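PDB 6OHK: flavodoxin from Fusobacterium nucleatum, which binds flavin mononucleotide and probably serves as a low-potential electron donor to a number of redox enzymes. Local coordinates for residues L143-E148 with P155-D160; N92-G97 with E147-N152; I7-A12 with N51-T56. The protein carries 1 engineered substitution. One frame throughout, in Å; residues are numbered along the deposited sequence.

Contact 1 of 3, residues L143-E148 with P155-D160; sequences LALDEE and PKRIGD. With FMN (flavin mononucleotide), chain B.
Arg157 and Ile158 of helix 154-166 pack on Leu143 and Leu145 of strand 139-145. This is the last strand and helix of the flavodoxin alpha/beta sandwich, and the short segments run antiparallel at 166°. Arg157 can be followed outward. Its CB meets two leucine methyls on its strand-facing side, 3.9 Å from Leu145 CD2 and 4.0 Å from Leu143 CD1. CG stands beside the backbone N (chi1 -77°), and from there the chain is extended to NE. CD still meets Leu145 CD2, at 4.1 Å, as the two side chains slide past each other in opposite directions. The guanidinium then has Ala144 O close over one face, 4.0 Å from NH1; that oxygen is hydrogen-bonded by Tyr127 OH. NH1 bonds to Gln150 OE1, in the loop between strand and helix. The helix residue thus combines apolar packing at its base with polar contacts at its tip.

Next along the helix, Ile158 CG1 rests on Leu143 CD2 at 3.9 Å and on Leu145 CD1 at 4.0 Å. Both leucines cross the isoleucine at about a right angle. Phe28 of helix 17-28 also touches Ile158.

No direct hydrogen bond joins the two segments. One water bridges them instead, accepting from Arg157 NH1 at 2.9 Å and from the backbone N of Asp146.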
loop_
_atom_site.group_PDB
_atom_site.type_symbol
_atom_site.label_atom_id
_atom_site.label_comp_id
_atom_site.label_asym_id
_atom_site.label_seq_id
_atom_site.Cartn_x
_atom_site.Cartn_y
_atom_site.Cartn_z
ATOM N N LEU A 143 -2.574 5.271 0.595
ATOM C CA LEU A 143 -2.034 6.022 1.709
ATOM C C LEU A 143 -0.597 6.403 1.416
ATOM O O LEU A 143 0.222 5.528 1.104
ATOM C CB LEU A 143 -2.096 5.156 2.955
ATOM C CG LEU A 143 -1.652 5.790 4.248
ATOM C CD1 LEU A 143 -2.519 6.998 4.587
ATOM C CD2 LEU A 143 -1.639 4.789 5.339
ATOM N N ALA A 144 -0.282 7.694 1.515
ATOM C CA ALA A 144 1.043 8.218 1.178
ATOM C C ALA A 144 1.722 8.686 2.454
ATOM O O ALA A 144 1.256 9.639 3.101
ATOM C CB ALA A 144 0.898 9.350 0.161
ATOM N N LEU A 145 2.781 8.018 2.849
ATOM C CA LEU A 145 3.451 8.323 4.099
ATOM C C LEU A 145 4.818 8.923 3.817
ATOM O O LEU A 145 5.485 8.568 2.842
ATOM C CB LEU A 145 3.588 7.086 4.973
ATOM C CG LEU A 145 2.248 6.439 5.332
ATOM C CD1 LEU A 145 2.474 5.146 6.067
ATOM C CD2 LEU A 145 1.379 7.371 6.148
ATOM N N ASP A 146 5.239 9.843 4.690
ATOM C CA ASP A 146 6.558 10.470 4.556
ATOM C C ASP A 146 7.143 10.519 5.957
ATOM O O ASP A 146 6.844 11.410 6.741
ATOM C CB ASP A 146 6.442 11.855 3.936
ATOM C CG ASP A 146 7.785 12.515 3.699
ATOM O OD1 ASP A 146 8.774 12.129 4.351
ATOM O OD2 ASP A 146 7.824 13.446 2.842
ATOM N N GLU A 147 7.945 9.521 6.284
ATOM C CA GLU A 147 8.561 9.433 7.601
ATOM C C GLU A 147 9.744 10.364 7.743
ATOM O O GLU A 147 10.162 10.651 8.873
ATOM C CB GLU A 147 8.987 7.977 7.872
ATOM C CG GLU A 147 7.854 7.085 8.275
ATOM C CD GLU A 147 7.466 7.364 9.720
ATOM O OE1 GLU A 147 8.348 7.328 10.622
ATOM O OE2 GLU A 147 6.313 7.705 9.983
ATOM N N GLU A 148 10.321 10.819 6.640
ATOM C CA GLU A 148 11.452 11.733 6.723
ATOM C C GLU A 148 10.992 13.128 7.109
ATOM O O GLU A 148 11.666 13.812 7.899
ATOM C CB GLU A 148 12.199 11.739 5.396
ATOM C CG GLU A 148 12.848 10.356 5.081
ATOM C CD GLU A 148 13.718 10.406 3.850
ATOM O OE1 GLU A 148 14.659 11.220 3.838
ATOM O OE2 GLU A 148 13.453 9.666 2.885
ATOM N N PRO A 155 0.841 8.239 12.450
ATOM C CA PRO A 155 -0.156 7.447 13.195
ATOM C C PRO A 155 -1.589 7.785 12.846
ATOM O O PRO A 155 -2.410 6.866 12.661
ATOM C CB PRO A 155 0.178 7.753 14.661
ATOM C CG PRO A 155 1.633 8.078 14.632
ATOM C CD PRO A 155 1.889 8.780 13.331
ATOM N N LYS A 156 -1.956 9.062 12.777
ATOM C CA LYS A 156 -3.324 9.416 12.416
ATOM C C LYS A 156 -3.621 9.061 10.968
ATOM O O LYS A 156 -4.733 8.610 10.633
ATOM C CB LYS A 156 -3.588 10.900 12.669
ATOM C CG LYS A 156 -4.953 11.374 12.197
ATOM C CD LYS A 156 -5.196 12.826 12.570
ATOM C CE LYS A 156 -6.643 13.058 12.967
ATOM N NZ LYS A 156 -7.596 12.701 11.884
ATOM N N ARG A 157 -2.638 9.249 10.082
ATOM C CA ARG A 157 -2.867 8.882 8.689
ATOM C C ARG A 157 -3.199 7.408 8.570
ATOM O O ARG A 157 -4.168 7.033 7.889
ATOM C CB ARG A 157 -1.667 9.230 7.822
ATOM C CG ARG A 157 -1.563 10.702 7.480
ATOM C CD ARG A 157 -0.296 11.047 6.749
ATOM N NE ARG A 157 -0.354 12.402 6.218
ATOM C CZ ARG A 157 0.689 13.044 5.707
ATOM N NH1 ARG A 157 1.896 12.518 5.736
ATOM N NH2 ARG A 157 0.507 14.229 5.161
ATOM N N ILE A 158 -2.437 6.563 9.240
ATOM C CA ILE A 158 -2.693 5.127 9.187
ATOM C C ILE A 158 -4.017 4.788 9.859
ATOM O O ILE A 158 -4.817 4.026 9.314
ATOM C CB ILE A 158 -1.527 4.342 9.806
ATOM C CG1 ILE A 158 -0.247 4.519 8.990
ATOM C CG2 ILE A 158 -1.897 2.862 9.938
ATOM C CD1 ILE A 158 0.963 3.885 9.616
ATOM N N GLY A 159 -4.245 5.288 11.077
ATOM C CA GLY A 159 -5.464 4.915 11.792
ATOM C C GLY A 159 -6.713 5.301 11.033
ATOM O O GLY A 159 -7.663 4.523 10.940
ATOM N N ASP A 160 -6.738 6.507 10.480
ATOM C CA ASP A 160 -7.891 6.933 9.713
ATOM C C ASP A 160 -8.072 6.070 8.474
ATOM O O ASP A 160 -9.194 5.742 8.085
ATOM C CB ASP A 160 -7.716 8.374 9.247
ATOM C CG ASP A 160 -7.854 9.397 10.352
ATOM O OD1 ASP A 160 -8.252 9.057 11.487
ATOM O OD2 ASP A 160 -7.544 10.576 10.036
HETATM N N1 FMN B . 10.896 8.476 -2.124
HETATM C C2 FMN B . 9.914 8.844 -3.057
HETATM O O2 FMN B . 8.862 9.268 -2.711
HETATM N N3 FMN B . 10.242 8.721 -4.452
HETATM C C4 FMN B . 11.437 8.275 -4.947
HETATM O O4 FMN B . 11.582 8.209 -6.150
HETATM C C4A FMN B . 12.421 7.929 -3.982
HETATM N N5 FMN B . 13.663 7.479 -4.424
HETATM C C5A FMN B . 14.622 7.215 -3.406
HETATM C C6 FMN B . 15.932 6.887 -3.802
HETATM C C7 FMN B . 16.889 6.605 -2.849
HETATM C C7M FMN B . 18.252 6.181 -3.420
HETATM C C8 FMN B . 16.596 6.744 -1.500
HETATM C C8M FMN B . 17.666 6.387 -0.491
HETATM C C9 FMN B . 15.302 7.075 -1.106
HETATM C C9A FMN B . 14.341 7.335 -2.051
HETATM N N10 FMN B . 12.997 7.681 -1.621
HETATM C C10 FMN B . 12.094 8.023 -2.605
HETATM C "C1'" FMN B . 12.663 7.781 -0.202
HETATM C "C2'" FMN B . 12.413 6.375 0.422
HETATM O "O2'" FMN B . 11.360 5.681 -0.222
HETATM C "C3'" FMN B . 12.015 6.556 1.898
HETATM O "O3'" FMN B . 13.156 7.033 2.583
HETATM C "C4'" FMN B . 11.453 5.326 2.609
HETATM O "O4'" FMN B . 11.008 5.726 3.900
HETATM C "C5'" FMN B . 12.468 4.198 2.747
HETATM O "O5'" FMN B . 11.781 3.062 3.247
HETATM P P FMN B . 12.602 1.773 3.744
HETATM O O1P FMN B . 11.515 0.831 4.210
HETATM O O2P FMN B . 13.420 1.206 2.635
HETATM O O3P FMN B . 13.500 2.232 4.900
HETATM O O HOH W 1 3.591 10.588 7.156
#

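Contact 2 of 3, residues N92-G97 with E147-N152; sequences NQFAFG and EENQPN. With FMN (flavin mononucleotide), chain B; GOL (glycerol), chain C.
Asn92 meets Glu148 and Asn149 where two loops of the flavin mononucleotide site come together. Its OD1 accepts from Asn149 ND2 at 2.9 Å. That donor stands above the carbonyl plane, 69° out of it, while the oxygen lies almost in the amide plane of Asn149. Asn92 ND2 gives a weak bond to Glu148 OE1, with amide and carboxylate planes 84° apart. A water links the same ND2 to Asn149 OD1. CG of Asn92 is anti to the backbone N (chi1 178°), which sets the amide on the side where Glu148 and Asn149 meet it.

The amide is steadied from its own loop. Ala95 N bonds to OD1 at 3.0 Å from the face opposite Asn149, forming an Asx motif. Phe94 N adds a weak bond. Next to this, the edge of the Phe94 ring receives Asn149 ND2, 3.5 Å from CD2.

Farther out, Gln93 NE2 donates to Gln150 OE1 at 3.0 Å, approaching from above the carbonyl plane of Gln150. Both amides have other partners: Gln93 OE1 accepts from His128 N, and Gln150 NE2 bonds to Gly126 O.

The flavin is held from both loops. Asn92 N donates to FMN O2 and N1, and the Phe96 ring lies face to face with the isoalloxazine, FMN C4A 3.3 Å above the plane of the Phe96 ring, over its centre. Glu148 OE2 accepts from the ribityl hydroxyl O3' at 2.7 Å. A glycerol, probably from the crystallisation liquor, also bonds to both carboxylate oxygens. The backbone N-H of Asn92 points into the N1-C2=O2 region, where an anionic reduced flavin would carry negative charge, so it may help to stabilise that form.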
loop_
_atom_site.group_PDB
_atom_site.type_symbol
_atom_site.label_atom_id
_atom_site.label_comp_id
_atom_site.label_asym_id
_atom_site.label_seq_id
_atom_site.Cartn_x
_atom_site.Cartn_y
_atom_site.Cartn_z
ATOM N N ASN A 92 9.559 10.397 0.092
ATOM C CA ASN A 92 10.033 11.699 0.558
ATOM C C ASN A 92 9.529 12.738 -0.434
ATOM O O ASN A 92 10.031 12.825 -1.551
ATOM C CB ASN A 92 11.554 11.701 0.670
ATOM C CG ASN A 92 12.103 13.054 1.101
ATOM O OD1 ASN A 92 11.505 14.090 0.885
ATOM N ND2 ASN A 92 13.261 13.034 1.739
ATOM N N GLN A 93 8.511 13.494 -0.044
ATOM C CA GLN A 93 7.818 14.323 -1.028
ATOM C C GLN A 93 8.643 15.524 -1.450
ATOM O O GLN A 93 8.390 16.075 -2.528
ATOM C CB GLN A 93 6.456 14.767 -0.479
ATOM C CG GLN A 93 6.567 15.758 0.696
ATOM C CD GLN A 93 5.321 15.752 1.541
ATOM O OE1 GLN A 93 4.390 16.544 1.300
ATOM N NE2 GLN A 93 5.273 14.856 2.509
ATOM N N PHE A 94 9.596 15.957 -0.629
ATOM C CA PHE A 94 10.389 17.141 -0.954
ATOM C C PHE A 94 11.578 16.780 -1.812
ATOM O O PHE A 94 11.907 17.501 -2.772
ATOM C CB PHE A 94 10.777 17.866 0.333
ATOM C CG PHE A 94 9.607 18.505 1.011
ATOM C CD1 PHE A 94 9.081 19.696 0.541
ATOM C CD2 PHE A 94 9.012 17.918 2.087
ATOM C CE1 PHE A 94 7.976 20.275 1.166
ATOM C CE2 PHE A 94 7.914 18.500 2.704
ATOM C CZ PHE A 94 7.403 19.669 2.243
ATOM N N ALA A 95 12.229 15.673 -1.515
ATOM C CA ALA A 95 13.391 15.270 -2.284
ATOM C C ALA A 95 13.015 14.696 -3.623
ATOM O O ALA A 95 13.852 14.685 -4.535
ATOM C CB ALA A 95 14.220 14.265 -1.498
ATOM N N PHE A 96 11.783 14.201 -3.771
ATOM C CA PHE A 96 11.322 13.542 -4.986
ATOM C C PHE A 96 10.016 14.190 -5.412
ATOM O O PHE A 96 8.947 13.584 -5.333
ATOM C CB PHE A 96 11.197 12.037 -4.746
ATOM C CG PHE A 96 12.492 11.443 -4.316
ATOM C CD1 PHE A 96 13.502 11.195 -5.236
ATOM C CD2 PHE A 96 12.756 11.208 -2.978
ATOM C CE1 PHE A 96 14.724 10.699 -4.823
ATOM C CE2 PHE A 96 13.986 10.724 -2.568
ATOM C CZ PHE A 96 14.966 10.479 -3.506
ATOM N N GLY A 97 10.098 15.426 -5.893
ATOM C CA GLY A 97 8.916 16.194 -6.199
ATOM C C GLY A 97 8.129 15.724 -7.398
ATOM O O GLY A 97 7.019 16.221 -7.594
ATOM N N GLU A 147 7.945 9.521 6.284
ATOM C CA GLU A 147 8.561 9.433 7.601
ATOM C C GLU A 147 9.744 10.364 7.743
ATOM O O GLU A 147 10.162 10.651 8.873
ATOM C CB GLU A 147 8.987 7.977 7.872
ATOM C CG GLU A 147 7.854 7.085 8.275
ATOM C CD GLU A 147 7.466 7.364 9.720
ATOM O OE1 GLU A 147 8.348 7.328 10.622
ATOM O OE2 GLU A 147 6.313 7.705 9.983
ATOM N N GLU A 148 10.321 10.819 6.640
ATOM C CA GLU A 148 11.452 11.733 6.723
ATOM C C GLU A 148 10.992 13.128 7.109
ATOM O O GLU A 148 11.666 13.812 7.899
ATOM C CB GLU A 148 12.199 11.739 5.396
ATOM C CG GLU A 148 12.848 10.356 5.081
ATOM C CD GLU A 148 13.718 10.406 3.850
ATOM O OE1 GLU A 148 14.659 11.220 3.838
ATOM O OE2 GLU A 148 13.453 9.666 2.885
ATOM N N ASN A 149 9.895 13.591 6.543
ATOM C CA ASN A 149 9.454 14.965 6.714
ATOM C C ASN A 149 8.191 15.099 7.525
ATOM O O ASN A 149 7.962 16.162 8.121
ATOM C CB ASN A 149 9.204 15.623 5.355
ATOM C CG ASN A 149 10.407 15.562 4.489
ATOM O OD1 ASN A 149 11.464 16.138 4.842
ATOM N ND2 ASN A 149 10.300 14.887 3.351
ATOM N N GLN A 150 7.333 14.075 7.549
ATOM C CA GLN A 150 6.050 14.173 8.246
ATOM C C GLN A 150 5.817 12.976 9.163
ATOM O O GLN A 150 4.716 12.425 9.203
ATOM C CB GLN A 150 4.910 14.324 7.250
ATOM C CG GLN A 150 5.036 15.587 6.411
ATOM C CD GLN A 150 3.967 15.723 5.352
ATOM O OE1 GLN A 150 3.434 14.734 4.844
ATOM N NE2 GLN A 150 3.704 16.969 4.946
ATOM N N PRO A 151 6.805 12.575 9.953
ATOM C CA PRO A 151 6.592 11.376 10.784
ATOM C C PRO A 151 5.488 11.553 11.798
ATOM O O PRO A 151 4.824 10.568 12.166
ATOM C CB PRO A 151 7.957 11.163 11.450
ATOM C CG PRO A 151 8.568 12.522 11.452
ATOM C CD PRO A 151 8.140 13.174 10.164
ATOM N N ASN A 152 5.275 12.773 12.287
ATOM C CA ASN A 152 4.270 12.928 13.323
ATOM C C ASN A 152 2.868 12.724 12.810
ATOM O O ASN A 152 1.957 12.494 13.615
ATOM C CB ASN A 152 4.378 14.296 13.970
ATOM C CG ASN A 152 5.647 14.451 14.768
ATOM O OD1 ASN A 152 6.184 13.477 15.306
ATOM N ND2 ASN A 152 6.135 15.684 14.857
HETATM N N1 FMN B . 10.896 8.476 -2.124
HETATM C C2 FMN B . 9.914 8.844 -3.057
HETATM O O2 FMN B . 8.862 9.268 -2.711
HETATM N N3 FMN B . 10.242 8.721 -4.452
HETATM C C4 FMN B . 11.437 8.275 -4.947
HETATM O O4 FMN B . 11.582 8.209 -6.150
HETATM C C4A FMN B . 12.421 7.929 -3.982
HETATM N N5 FMN B . 13.663 7.479 -4.424
HETATM C C5A FMN B . 14.622 7.215 -3.406
HETATM C C6 FMN B . 15.932 6.887 -3.802
HETATM C C7 FMN B . 16.889 6.605 -2.849
HETATM C C7M FMN B . 18.252 6.181 -3.420
HETATM C C8 FMN B . 16.596 6.744 -1.500
HETATM C C8M FMN B . 17.666 6.387 -0.491
HETATM C C9 FMN B . 15.302 7.075 -1.106
HETATM C C9A FMN B . 14.341 7.335 -2.051
HETATM N N10 FMN B . 12.997 7.681 -1.621
HETATM C C10 FMN B . 12.094 8.023 -2.605
HETATM C "C1'" FMN B . 12.663 7.781 -0.202
HETATM C "C2'" FMN B . 12.413 6.375 0.422
HETATM O "O2'" FMN B . 11.360 5.681 -0.222
HETATM C "C3'" FMN B . 12.015 6.556 1.898
HETATM O "O3'" FMN B . 13.156 7.033 2.583
HETATM C "C4'" FMN B . 11.453 5.326 2.609
HETATM O "O4'" FMN B . 11.008 5.726 3.900
HETATM C "C5'" FMN B . 12.468 4.198 2.747
HETATM O "O5'" FMN B . 11.781 3.062 3.247
HETATM P P FMN B . 12.602 1.773 3.744
HETATM O O1P FMN B . 11.515 0.831 4.210
HETATM O O2P FMN B . 13.420 1.206 2.635
HETATM O O3P FMN B . 13.500 2.232 4.900
HETATM C C1 GOL C . 16.713 12.571 0.657
HETATM O O1 GOL C . 17.775 13.143 -0.052
HETATM C C2 GOL C . 17.132 11.199 1.177
HETATM O O2 GOL C . 16.988 11.148 2.576
HETATM C C3 GOL C . 16.244 10.145 0.521
HETATM O O3 GOL C . 14.887 10.437 0.769
HETATM O O HOH W 2 13.695 15.838 3.057
#

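Contact 3 of 3, residues I7-A12 with N51-T56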
loop_
_atom_site.group_PDB
_atom_site.type_symbol
_atom_site.label_atom_id
_atom_site.label_comp_id
_atom_site.label_asym_id
_atom_site.label_seq_id
_atom_site.Cartn_x
_atom_site.Cartn_y
_atom_site.Cartn_z
ATOM N N ILE A 7 -6.901 -10.468 6.639
ATOM C CA ILE A 7 -6.214 -9.463 5.838
ATOM C C ILE A 7 -4.780 -9.915 5.607
ATOM O O ILE A 7 -4.044 -10.186 6.553
ATOM C CB ILE A 7 -6.247 -8.121 6.567
ATOM C CG1 ILE A 7 -7.688 -7.643 6.774
ATOM C CG2 ILE A 7 -5.449 -7.083 5.790
ATOM C CD1 ILE A 7 -7.849 -6.633 7.900
ATOM N N GLY A 8 -4.390 -9.993 4.351
ATOM C CA GLY A 8 -2.998 -10.257 4.007
ATOM C C GLY A 8 -2.223 -8.976 3.824
ATOM O O GLY A 8 -2.600 -8.152 2.985
ATOM N N ILE A 9 -1.169 -8.796 4.601
ATOM C CA ILE A 9 -0.317 -7.614 4.545
ATOM C C ILE A 9 1.001 -8.014 3.911
ATOM O O ILE A 9 1.689 -8.912 4.422
ATOM C CB ILE A 9 -0.081 -7.053 5.952
ATOM C CG1 ILE A 9 -1.404 -6.805 6.674
ATOM C CG2 ILE A 9 0.782 -5.805 5.876
ATOM C CD1 ILE A 9 -1.222 -6.444 8.134
ATOM N N PHE A 10 1.354 -7.381 2.810
ATOM C CA PHE A 10 2.558 -7.707 2.049
ATOM C C PHE A 10 3.405 -6.453 1.925
ATOM O O PHE A 10 2.884 -5.413 1.527
ATOM C CB PHE A 10 2.173 -8.194 0.663
ATOM C CG PHE A 10 1.479 -9.542 0.693
ATOM C CD1 PHE A 10 0.116 -9.662 1.002
ATOM C CD2 PHE A 10 2.198 -10.699 0.472
ATOM C CE1 PHE A 10 -0.469 -10.894 1.096
ATOM C CE2 PHE A 10 1.598 -11.944 0.560
ATOM C CZ PHE A 10 0.283 -12.031 0.871
ATOM N N TYR A 11 4.679 -6.536 2.305
ATOM C CA TYR A 11 5.542 -5.359 2.302
ATOM C C TYR A 11 6.921 -5.721 1.785
ATOM O O TYR A 11 7.297 -6.891 1.726
ATOM C CB TYR A 11 5.630 -4.720 3.702
ATOM C CG TYR A 11 6.488 -5.496 4.638
ATOM C CD1 TYR A 11 5.995 -6.597 5.319
ATOM C CD2 TYR A 11 7.830 -5.154 4.833
ATOM C CE1 TYR A 11 6.809 -7.343 6.156
ATOM C CE2 TYR A 11 8.647 -5.907 5.671
ATOM C CZ TYR A 11 8.119 -6.995 6.323
ATOM O OH TYR A 11 9.010 -7.720 7.157
ATOM N N ALA A 12 7.706 -4.682 1.507
ATOM C CA ALA A 12 9.131 -4.800 1.279
ATOM C C ALA A 12 9.800 -3.640 1.979
ATOM O O ALA A 12 9.178 -2.618 2.231
ATOM C CB ALA A 12 9.450 -4.757 -0.213
ATOM N N ASN A 51 -8.897 -9.783 1.284
ATOM C CA ASN A 51 -8.600 -8.460 1.789
ATOM C C ASN A 51 -7.089 -8.324 1.841
ATOM O O ASN A 51 -6.424 -9.176 2.437
ATOM C CB ASN A 51 -9.143 -8.311 3.211
ATOM C CG ASN A 51 -10.645 -8.423 3.278
ATOM O OD1 ASN A 51 -11.334 -8.012 2.348
ATOM N ND2 ASN A 51 -11.159 -8.962 4.386
ATOM N N LEU A 52 -6.541 -7.274 1.226
ATOM C CA LEU A 52 -5.099 -7.104 1.090
ATOM C C LEU A 52 -4.683 -5.688 1.409
ATOM O O LEU A 52 -5.369 -4.725 1.068
ATOM C CB LEU A 52 -4.702 -7.382 -0.354
ATOM C CG LEU A 52 -4.753 -8.842 -0.789
ATOM C CD1 LEU A 52 -4.724 -8.935 -2.303
ATOM C CD2 LEU A 52 -3.595 -9.634 -0.214
ATOM N N ILE A 53 -3.520 -5.576 2.037
ATOM C CA ILE A 53 -2.803 -4.310 2.188
ATOM C C ILE A 53 -1.405 -4.517 1.630
ATOM O O ILE A 53 -0.664 -5.382 2.121
ATOM C CB ILE A 53 -2.745 -3.887 3.661
ATOM C CG1 ILE A 53 -4.150 -3.663 4.216
ATOM C CG2 ILE A 53 -1.854 -2.640 3.824
ATOM C CD1 ILE A 53 -4.191 -3.413 5.720
ATOM N N LEU A 54 -1.052 -3.776 0.591
ATOM C CA LEU A 54 0.239 -3.902 -0.088
ATOM C C LEU A 54 1.027 -2.635 0.164
ATOM O O LEU A 54 0.520 -1.539 -0.067
ATOM C CB LEU A 54 0.047 -4.097 -1.596
ATOM C CG LEU A 54 -0.995 -5.131 -2.018
ATOM C CD1 LEU A 54 -0.993 -5.236 -3.540
ATOM C CD2 LEU A 54 -0.795 -6.498 -1.399
ATOM N N VAL A 55 2.242 -2.781 0.679
ATOM C CA VAL A 55 3.041 -1.670 1.199
ATOM C C VAL A 55 4.397 -1.657 0.513
ATOM O O VAL A 55 5.086 -2.677 0.458
ATOM C CB VAL A 55 3.242 -1.821 2.716
ATOM C CG1 VAL A 55 3.946 -0.592 3.274
ATOM C CG2 VAL A 55 1.939 -2.122 3.441
ATOM N N THR A 56 4.804 -0.500 0.015
ATOM C CA THR A 56 6.151 -0.371 -0.539
ATOM C C THR A 56 6.733 1.018 -0.313
ATOM O O THR A 56 6.031 2.012 -0.491
ATOM C CB THR A 56 6.192 -0.713 -2.042
ATOM O OG1 THR A 56 7.555 -0.758 -2.496
ATOM C CG2 THR A 56 5.387 0.281 -2.888
#
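Phe10 CG is anti to the carbonyl carbon, beside the backbone N (chi1 -69°), and the ring starts out on the face of Leu52 and Leu54. Its CE1 meets Leu52 CD2 at 3.6 Å, an oblique approach to the ring. Leu54 lies side by side with Phe10 and points the same way, with CD2 4.0 Å from Phe10 CB. Gly8, paired with Leu52, has no side chain, and Phe10 CE1 and Leu52 CD2 meet next to it. Phe37 stacks on the Phe10 ring, and Trp68 touches both Phe10 and Leu54.

The other face carries Ile7, Ile9, Tyr11, Ile53 and Val55. Ile7 CG2 touches Ile53 CD1 at 3.9 Å. Tyr11 packs on Val55 through CB, and the end of its side chain leads away from strand 51-59. Helix 17-28 lies over this face, where Ile25 meets Ile53.

The backbones form a parallel ladder. Gly8 N donates to Asn51 O, and Gly8 O accepts from Ile53 N, both at 2.9 Å. Phe10 N then donates to Ile53 O, and Phe10 O accepts from Val55 N at 2.8 Å. The last rung, Ala12 N to Val55 O, is weak and 3.5 Å long. There the first strand ends, just before Thr13 of the FMN site. Central parallel strands with helices on both faces are the core of the flavodoxin-like fold.

In the fold
From the N terminus, contact 3 comes first. It pairs strand 7-11 with strand 51-59 after 38 residues that include helix 17-28 and strand 34-38. Contact 2 opens next, in the loop after strand 84-90, and closes in the loop after strand 139-145. Contact 1 opens on that strand, before contact 2 has closed, and closes later, on helix 154-166. The two therefore cross along the chain and share Glu147 and Glu148. They also touch, through Asp146 with Gln93. Contact 3 lies apart, its centre about 15 Å from that of contact 1, but both reach the same sheet. Together they tie sheet, final helix and flavin loops.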